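Antitoxin HipB (Escherichia coli, PDB 4Z5H) represses transcription of the hipBA operon by binding its operators as a homodimer that bends the DNA, and neutralises the toxin HipA. Local coordinates at residues Ile33-Gln37 against Ala38-Asn42; Asp48-Thr51 against Leu52-Phe56. The protein carries 1 engineered substitution. All coordinates share one frame; numbering follows the deposited sequence.

Interaction 1. Residues Ile33-Gln37 against Ala38-Asn42. With nucleotides of chain B; nucleotides of chain C.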
loop_
_atom_site.group_PDB
_atom_site.type_symbol
_atom_site.label_atom_id
_atom_site.label_comp_id
_atom_site.label_asym_id
_atom_site.label_seq_id
_atom_site.Cartn_x
_atom_site.Cartn_y
_atom_site.Cartn_z
ATOM N N ILE A 33 -17.103 -1.502 -5.091
ATOM C CA ILE A 33 -15.899 -2.040 -5.698
ATOM C C ILE A 33 -15.920 -3.534 -5.995
ATOM O O ILE A 33 -14.934 -4.082 -6.406
ATOM C CB ILE A 33 -14.642 -1.690 -4.878
ATOM C CG1 ILE A 33 -14.730 -2.273 -3.475
ATOM C CG2 ILE A 33 -14.426 -0.191 -4.846
ATOM C CD1 ILE A 33 -13.541 -1.946 -2.617
ATOM N N GLY A 34 -17.056 -4.172 -5.800
ATOM C CA GLY A 34 -17.175 -5.594 -6.015
ATOM C C GLY A 34 -16.332 -6.560 -5.215
ATOM O O GLY A 34 -15.818 -7.506 -5.746
ATOM N N ILE A 35 -16.223 -6.335 -3.918
ATOM C CA ILE A 35 -15.546 -7.255 -3.028
ATOM C C ILE A 35 -16.438 -7.506 -1.823
ATOM O O ILE A 35 -17.433 -6.848 -1.661
ATOM C CB ILE A 35 -14.156 -6.772 -2.578
ATOM C CG1 ILE A 35 -14.270 -5.587 -1.622
ATOM C CG2 ILE A 35 -13.270 -6.476 -3.766
ATOM C CD1 ILE A 35 -12.957 -5.152 -1.036
ATOM N N LYS A 36 -16.083 -8.485 -1.017
ATOM C CA LYS A 36 -16.840 -8.787 0.181
ATOM C C LYS A 36 -16.676 -7.752 1.296
ATOM O O LYS A 36 -15.607 -7.232 1.505
ATOM C CB LYS A 36 -16.483 -10.168 0.690
ATOM C CG LYS A 36 -16.738 -11.266 -0.319
ATOM C CD LYS A 36 -16.518 -12.623 0.299
ATOM C CE LYS A 36 -17.631 -12.967 1.261
ATOM N NZ LYS A 36 -17.171 -13.980 2.222
ATOM N N GLN A 37 -17.757 -7.535 2.031
ATOM C CA GLN A 37 -17.765 -6.708 3.218
ATOM C C GLN A 37 -16.805 -7.312 4.226
ATOM O O GLN A 37 -16.092 -6.615 4.900
ATOM C CB GLN A 37 -19.173 -6.626 3.802
ATOM C CG GLN A 37 -19.257 -6.016 5.186
ATOM C CD GLN A 37 -19.158 -7.035 6.298
ATOM O OE1 GLN A 37 -19.780 -8.051 6.251
ATOM N NE2 GLN A 37 -18.361 -6.752 7.289
ATOM N N ALA A 38 -16.768 -8.630 4.260
ATOM C CA ALA A 38 -15.918 -9.357 5.170
ATOM C C ALA A 38 -14.460 -9.007 4.906
ATOM O O ALA A 38 -13.691 -8.884 5.808
ATOM C CB ALA A 38 -16.141 -10.847 5.041
ATOM N N THR A 39 -14.125 -8.834 3.643
ATOM C CA THR A 39 -12.784 -8.466 3.235
ATOM C C THR A 39 -12.389 -7.088 3.776
ATOM O O THR A 39 -11.301 -6.899 4.267
ATOM C CB THR A 39 -12.647 -8.476 1.703
ATOM O OG1 THR A 39 -12.972 -9.765 1.201
ATOM C CG2 THR A 39 -11.239 -8.085 1.276
ATOM N N ILE A 40 -13.300 -6.140 3.692
ATOM C CA ILE A 40 -13.052 -4.830 4.255
ATOM C C ILE A 40 -12.872 -4.926 5.780
ATOM O O ILE A 40 -12.003 -4.304 6.346
ATOM C CB ILE A 40 -14.132 -3.802 3.858
ATOM C CG1 ILE A 40 -14.115 -3.559 2.346
ATOM C CG2 ILE A 40 -13.951 -2.508 4.622
ATOM C CD1 ILE A 40 -15.188 -2.630 1.863
ATOM N N SER A 41 -13.686 -5.740 6.426
ATOM C CA SER A 41 -13.548 -5.914 7.856
ATOM C C SER A 41 -12.160 -6.512 8.169
ATOM O O SER A 41 -11.495 -6.077 9.070
ATOM C CB SER A 41 -14.674 -6.771 8.421
ATOM O OG SER A 41 -14.420 -7.148 9.735
ATOM N N ASN A 42 -11.731 -7.482 7.389
ATOM C CA ASN A 42 -10.420 -8.067 7.590
ATOM C C ASN A 42 -9.308 -7.035 7.386
ATOM O O ASN A 42 -8.370 -7.035 8.127
ATOM C CB ASN A 42 -10.181 -9.309 6.729
ATOM C CG ASN A 42 -8.861 -10.005 7.046
ATOM O OD1 ASN A 42 -8.749 -10.724 8.011
ATOM N ND2 ASN A 42 -7.860 -9.761 6.235
ATOM P P DA B 14 -12.840 -10.799 -2.716
ATOM O OP1 DA B 14 -12.690 -9.715 -3.698
ATOM O OP2 DA B 14 -13.301 -10.480 -1.354
ATOM O "O5'" DA B 14 -13.814 -11.919 -3.283
ATOM C "C5'" DA B 14 -13.564 -12.548 -4.552
ATOM C "C4'" DA B 14 -14.133 -13.947 -4.578
ATOM O "O4'" DA B 14 -13.412 -14.776 -3.647
ATOM C "C3'" DA B 14 -15.594 -14.067 -4.161
ATOM O "O3'" DA B 14 -16.483 -13.975 -5.272
ATOM C "C2'" DA B 14 -15.676 -15.482 -3.633
ATOM C "C1'" DA B 14 -14.274 -15.770 -3.118
ATOM N N9 DA B 14 -14.141 -15.761 -1.663
ATOM C C8 DA B 14 -13.892 -14.702 -0.828
ATOM N N7 DA B 14 -13.820 -15.033 0.438
ATOM C C5 DA B 14 -14.040 -16.402 0.437
ATOM C C6 DA B 14 -14.093 -17.352 1.469
ATOM N N6 DA B 14 -13.915 -17.058 2.756
ATOM N N1 DA B 14 -14.331 -18.635 1.128
ATOM C C2 DA B 14 -14.508 -18.932 -0.163
ATOM N N3 DA B 14 -14.488 -18.129 -1.222
ATOM C C4 DA B 14 -14.242 -16.862 -0.850
ATOM P P DA C 3 -15.768 -4.643 12.227
ATOM O OP1 DA C 3 -15.436 -3.423 12.908
ATOM O OP2 DA C 3 -15.232 -4.884 10.900
ATOM O "O5'" DA C 3 -15.399 -5.870 13.147
ATOM C "C5'" DA C 3 -15.990 -6.010 14.447
ATOM C "C4'" DA C 3 -16.386 -7.441 14.727
ATOM O "O4'" DA C 3 -17.517 -7.831 13.921
ATOM C "C3'" DA C 3 -15.305 -8.497 14.494
ATOM O "O3'" DA C 3 -15.339 -9.381 15.607
ATOM C "C2'" DA C 3 -15.740 -9.164 13.205
ATOM C "C1'" DA C 3 -17.249 -9.046 13.267
ATOM N N9 DA C 3 -17.923 -9.009 11.976
ATOM C C8 DA C 3 -17.573 -8.288 10.867
ATOM N N7 DA C 3 -18.383 -8.453 9.852
ATOM C C5 DA C 3 -19.345 -9.326 10.333
ATOM C C6 DA C 3 -20.489 -9.897 9.744
ATOM N N6 DA C 3 -20.873 -9.663 8.491
ATOM N N1 DA C 3 -21.222 -10.742 10.495
ATOM C C2 DA C 3 -20.839 -10.978 11.750
ATOM N N3 DA C 3 -19.783 -10.518 12.410
ATOM C C4 DA C 3 -19.072 -9.681 11.638
ATOM P P DG B 15 -18.008 -13.579 -5.044
ATOM O OP1 DG B 15 -18.518 -13.028 -6.300
ATOM O OP2 DG B 15 -18.103 -12.772 -3.807
ATOM O "O5'" DG B 15 -18.712 -14.959 -4.696
ATOM C "C5'" DG B 15 -18.479 -16.149 -5.463
ATOM C "C4'" DG B 15 -19.058 -17.349 -4.752
ATOM O "O4'" DG B 15 -18.108 -17.838 -3.791
ATOM C "C3'" DG B 15 -20.322 -17.084 -3.948
ATOM O "O3'" DG B 15 -21.520 -17.284 -4.695
ATOM C "C2'" DG B 15 -20.274 -18.166 -2.895
ATOM C "C1'" DG B 15 -18.787 -18.361 -2.661
ATOM N N9 DG B 15 -18.283 -17.681 -1.477
ATOM C C8 DG B 15 -17.819 -16.392 -1.392
ATOM N N7 DG B 15 -17.427 -16.068 -0.192
ATOM C C5 DG B 15 -17.668 -17.203 0.566
ATOM C C6 DG B 15 -17.457 -17.447 1.943
ATOM O O6 DG B 15 -16.999 -16.689 2.796
ATOM N N1 DG B 15 -17.843 -18.734 2.298
ATOM C C2 DG B 15 -18.363 -19.665 1.438
ATOM N N2 DG B 15 -18.671 -20.852 1.973
ATOM N N3 DG B 15 -18.573 -19.448 0.154
ATOM C C4 DG B 15 -18.206 -18.204 -0.211
#

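Interaction 2. Residues Asp48-Thr51 against Leu52-Phe56. With nucleotides of chain B.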
loop_
_atom_site.group_PDB
_atom_site.type_symbol
_atom_site.label_atom_id
_atom_site.label_comp_id
_atom_site.label_asym_id
_atom_site.label_seq_id
_atom_site.Cartn_x
_atom_site.Cartn_y
_atom_site.Cartn_z
ATOM N N ASP A 48 -2.245 -6.894 7.942
ATOM C CA ASP A 48 -0.884 -7.289 7.628
ATOM C C ASP A 48 -0.758 -8.206 6.406
ATOM O O ASP A 48 0.132 -8.032 5.619
ATOM C CB ASP A 48 -0.243 -7.985 8.822
ATOM C CG ASP A 48 0.339 -7.031 9.820
ATOM O OD1 ASP A 48 0.386 -5.840 9.586
ATOM O OD2 ASP A 48 0.759 -7.494 10.862
ATOM N N ASN A 49 -1.656 -9.161 6.257
ATOM C CA ASN A 49 -1.602 -10.075 5.133
ATOM C C ASN A 49 -2.570 -9.739 4.007
ATOM O O ASN A 49 -2.722 -10.501 3.089
ATOM C CB ASN A 49 -1.729 -11.524 5.586
ATOM C CG ASN A 49 -0.650 -11.923 6.558
ATOM O OD1 ASN A 49 -0.933 -12.413 7.616
ATOM N ND2 ASN A 49 0.581 -11.712 6.193
ATOM N N THR A 50 -3.214 -8.589 4.110
ATOM C CA THR A 50 -4.075 -8.061 3.075
ATOM C C THR A 50 -3.285 -7.795 1.774
ATOM O O THR A 50 -2.183 -7.335 1.808
ATOM C CB THR A 50 -4.736 -6.757 3.556
ATOM O OG1 THR A 50 -5.621 -7.051 4.627
ATOM C CG2 THR A 50 -5.523 -6.110 2.457
ATOM N N THR A 51 -3.864 -8.147 0.647
ATOM C CA THR A 51 -3.228 -7.942 -0.642
ATOM C C THR A 51 -3.231 -6.494 -1.145
ATOM O O THR A 51 -4.096 -5.716 -0.813
ATOM C CB THR A 51 -3.823 -8.842 -1.733
ATOM O OG1 THR A 51 -5.158 -8.437 -2.022
ATOM C CG2 THR A 51 -3.775 -10.296 -1.319
ATOM N N LEU A 52 -2.274 -6.179 -1.990
ATOM C CA LEU A 52 -2.144 -4.862 -2.560
ATOM C C LEU A 52 -3.411 -4.540 -3.368
ATOM O O LEU A 52 -3.863 -3.431 -3.349
ATOM C CB LEU A 52 -0.886 -4.737 -3.414
ATOM C CG LEU A 52 0.451 -4.634 -2.684
ATOM C CD1 LEU A 52 1.618 -4.380 -3.594
ATOM C CD2 LEU A 52 0.405 -3.589 -1.591
ATOM N N THR A 53 -3.956 -5.539 -4.050
ATOM C CA THR A 53 -5.155 -5.371 -4.844
ATOM C C THR A 53 -6.341 -4.948 -3.975
ATOM O O THR A 53 -7.047 -4.035 -4.309
ATOM C CB THR A 53 -5.509 -6.663 -5.617
ATOM O OG1 THR A 53 -4.535 -6.892 -6.627
ATOM C CG2 THR A 53 -6.859 -6.562 -6.267
ATOM N N THR A 54 -6.517 -5.603 -2.847
ATOM C CA THR A 54 -7.579 -5.226 -1.946
ATOM C C THR A 54 -7.368 -3.786 -1.473
ATOM O O THR A 54 -8.283 -3.007 -1.495
ATOM C CB THR A 54 -7.676 -6.185 -0.754
ATOM O OG1 THR A 54 -8.137 -7.455 -1.205
ATOM C CG2 THR A 54 -8.620 -5.648 0.288
ATOM N N PHE A 55 -6.139 -3.435 -1.134
ATOM C CA PHE A 55 -5.845 -2.106 -0.650
ATOM C C PHE A 55 -6.218 -1.046 -1.693
ATOM O O PHE A 55 -6.929 -0.130 -1.377
ATOM C CB PHE A 55 -4.357 -2.021 -0.302
ATOM C CG PHE A 55 -3.801 -0.625 -0.243
ATOM C CD1 PHE A 55 -4.406 0.359 0.509
ATOM C CD2 PHE A 55 -2.663 -0.305 -0.945
ATOM C CE1 PHE A 55 -3.884 1.625 0.565
ATOM C CE2 PHE A 55 -2.129 0.967 -0.898
ATOM C CZ PHE A 55 -2.744 1.933 -0.140
ATOM N N PHE A 56 -5.791 -1.218 -2.937
ATOM C CA PHE A 56 -6.094 -0.244 -3.971
ATOM C C PHE A 56 -7.583 -0.092 -4.282
ATOM O O PHE A 56 -8.038 0.977 -4.536
ATOM C CB PHE A 56 -5.219 -0.400 -5.215
ATOM C CG PHE A 56 -3.849 0.183 -5.049
ATOM C CD1 PHE A 56 -3.639 1.542 -5.166
ATOM C CD2 PHE A 56 -2.781 -0.620 -4.721
ATOM C CE1 PHE A 56 -2.389 2.082 -4.980
ATOM C CE2 PHE A 56 -1.522 -0.088 -4.538
ATOM C CZ PHE A 56 -1.323 1.261 -4.658
ATOM P P DA B 13 -7.421 -10.144 1.043
ATOM O OP1 DA B 13 -6.860 -9.089 0.208
ATOM O OP2 DA B 13 -8.006 -9.811 2.331
ATOM O "O5'" DA B 13 -8.499 -10.937 0.196
ATOM C "C5'" DA B 13 -8.222 -11.369 -1.142
ATOM C "C4'" DA B 13 -9.353 -12.233 -1.647
ATOM O "O4'" DA B 13 -9.311 -13.517 -0.992
ATOM C "C3'" DA B 13 -10.751 -11.659 -1.391
ATOM O "O3'" DA B 13 -11.453 -11.560 -2.626
ATOM C "C2'" DA B 13 -11.395 -12.655 -0.445
ATOM C "C1'" DA B 13 -10.632 -13.929 -0.738
ATOM N N9 DA B 13 -10.608 -14.875 0.371
ATOM C C8 DA B 13 -10.475 -14.600 1.707
ATOM N N7 DA B 13 -10.511 -15.662 2.471
ATOM C C5 DA B 13 -10.685 -16.708 1.578
ATOM C C6 DA B 13 -10.807 -18.095 1.759
ATOM N N6 DA B 13 -10.760 -18.693 2.948
ATOM N N1 DA B 13 -10.978 -18.858 0.660
ATOM C C2 DA B 13 -11.028 -18.260 -0.534
ATOM N N3 DA B 13 -10.925 -16.967 -0.832
ATOM C C4 DA B 13 -10.754 -16.237 0.281
ATOM P P DA B 12 -5.426 -13.518 6.354
ATOM O OP1 DA B 12 -5.216 -12.157 6.846
ATOM O OP2 DA B 12 -6.502 -14.339 6.909
ATOM O "O5'" DA B 12 -5.611 -13.396 4.786
ATOM C "C5'" DA B 12 -4.503 -13.061 3.942
ATOM C "C4'" DA B 12 -4.993 -12.753 2.549
ATOM O "O4'" DA B 12 -5.308 -13.983 1.871
ATOM C "C3'" DA B 12 -6.270 -11.929 2.496
ATOM O "O3'" DA B 12 -6.306 -11.197 1.282
ATOM C "C2'" DA B 12 -7.356 -12.987 2.508
ATOM C "C1'" DA B 12 -6.710 -14.153 1.773
ATOM N N9 DA B 12 -7.027 -15.459 2.335
ATOM C C8 DA B 12 -7.152 -15.812 3.654
ATOM N N7 DA B 12 -7.404 -17.083 3.840
ATOM C C5 DA B 12 -7.434 -17.605 2.556
ATOM C C6 DA B 12 -7.651 -18.901 2.071
ATOM N N6 DA B 12 -7.889 -19.954 2.854
ATOM N N1 DA B 12 -7.619 -19.082 0.734
ATOM C C2 DA B 12 -7.369 -18.028 -0.050
ATOM N N3 DA B 12 -7.148 -16.763 0.287
ATOM C C4 DA B 12 -7.194 -16.617 1.621
#

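Interaction 1. Residues Ile33-Gln37 against Ala38-Asn42
Lys36 and Thr39, one turn apart at the start of helix 37-45, both grip OP2 of DA14 of chain B. Thr39 OG1 donates to OP2 at 2.7 Å, whereas the bond from Lys36 N to OP2 is long and weak at 3.4 Å. Lys36 is the N-cap residue, and its carbonyl O accepts weak bonds from Thr39 N and Ile40 N. Its side chain leads away from the helix, bending at its third torsion to bring NZ 2.8 Å from O6 of DG15 of chain B. A weaker bond reaches N7 of that guanine, and O6 of another guanine base also accepts from NZ.

Gln37 reads the other strand. Bent at its second torsion (chi2 -91°), it turns its amide to the major-groove edge of DA3 of chain C. There OE1 accepts from N6 at 3.0 Å (158°) while NE2 donates to N7 at 3.1 Å (166°), the bidentate pairing characteristic of glutamine reading adenine in the major groove. NE2 also donates to Gln26 OE1, a second-shell bond that would hold the amide in its reading orientation, as the glutamine pair does in phage repressors. One turn on, Ser41 N bonds Gln37 O at 3.0 Å, and Ser41 OG donates to OP2 of DA3 of chain C at 2.7 Å, so that Gln37 and Ser41 between them hold the base and the phosphate of one nucleotide.

Behind this polar face, Ile35 CD1 packs 3.9 Å from Ile40 CG1, the two side chains crossing roughly at right angles. This is the turn and recognition helix of the helix-turn-helix: Ile40 rests on Gln26, Leu29 and Ala30 of helix 26-33, while Ile33 and Thr39 meet helix 52-61.

Interaction 2. Residues Asp48-Thr51 against Leu52-Phe56
Thr51 and Thr54 close on a single phosphate oxygen, OP1 of DA13 of chain B, which receives three hydrogen bonds. The shortest comes from Thr54 OG1, 2.5 Å from OP1. Thr51 contributes twice: its OG1 donates to OP1 at 2.9 Å, and its backbone N does so at 3.2 Å with an N-H...O angle of 162°.

Thr51 is the N-cap of helix 52-61, and the same hydroxyl that donates to the DNA accepts from Thr54 N, with Thr51 OG1 and Thr54 N 3.2 Å apart. A first torsion of 69° sets OG1 between the backbone N and the carbonyl carbon, turned back toward Thr54 N, while still within bonding distance of OP1. The first regular helical bond runs from Phe55 N to Thr51 O at 3.1 Å.

Packing flanks these bonds. Thr50 CG2 meets Thr54 CG2 at 3.8 Å, a methyl-methyl contact in which the two side chains cross at about a right angle. Thr51 CG2 lies 3.7 Å from O3' of DA12 of chain B, a van der Waals contact of a methyl with the DNA backbone. Phe55 heads instead into the interior, against Leu11 and Met15 of helix 8-21. Toward the dimer partner, Leu52 packs on Phe43 of the second subunit, and Thr53 OG1 bonds Asp48 O of that subunit.

All three donors to the phosphate are uncharged. Since they hold backbone rather than base, the grip does not itself read sequence; with OP1 seated at the amino end of the helix, the helix dipole would probably favour the anion, and the DNA backbone is fixed directly against this helix start.

Both interactions are helix starts that grip a phosphate of the same DNA strand in one pattern: the N-cap backbone N (weakly from Lys36, also from Thr51) and the hydroxyl of the threonine three residues on donate to one oxygen. They differ in the N-cap side chain: Lys36 goes to guanine bases, whereas Thr51 OG1 joins the phosphate grip and caps its helix. Residues 33-42 are partly buried and read bases on both strands; residues 48-56, more deeply buried, meet the sugar-phosphate backbone through two threonine hydroxyls and a backbone N-H, and face the second subunit. Helices 37-45 and 52-61 touch, Thr39 CG2 lying 3.7 Å from Thr54 CG2, within one HTH cro/C1-type region.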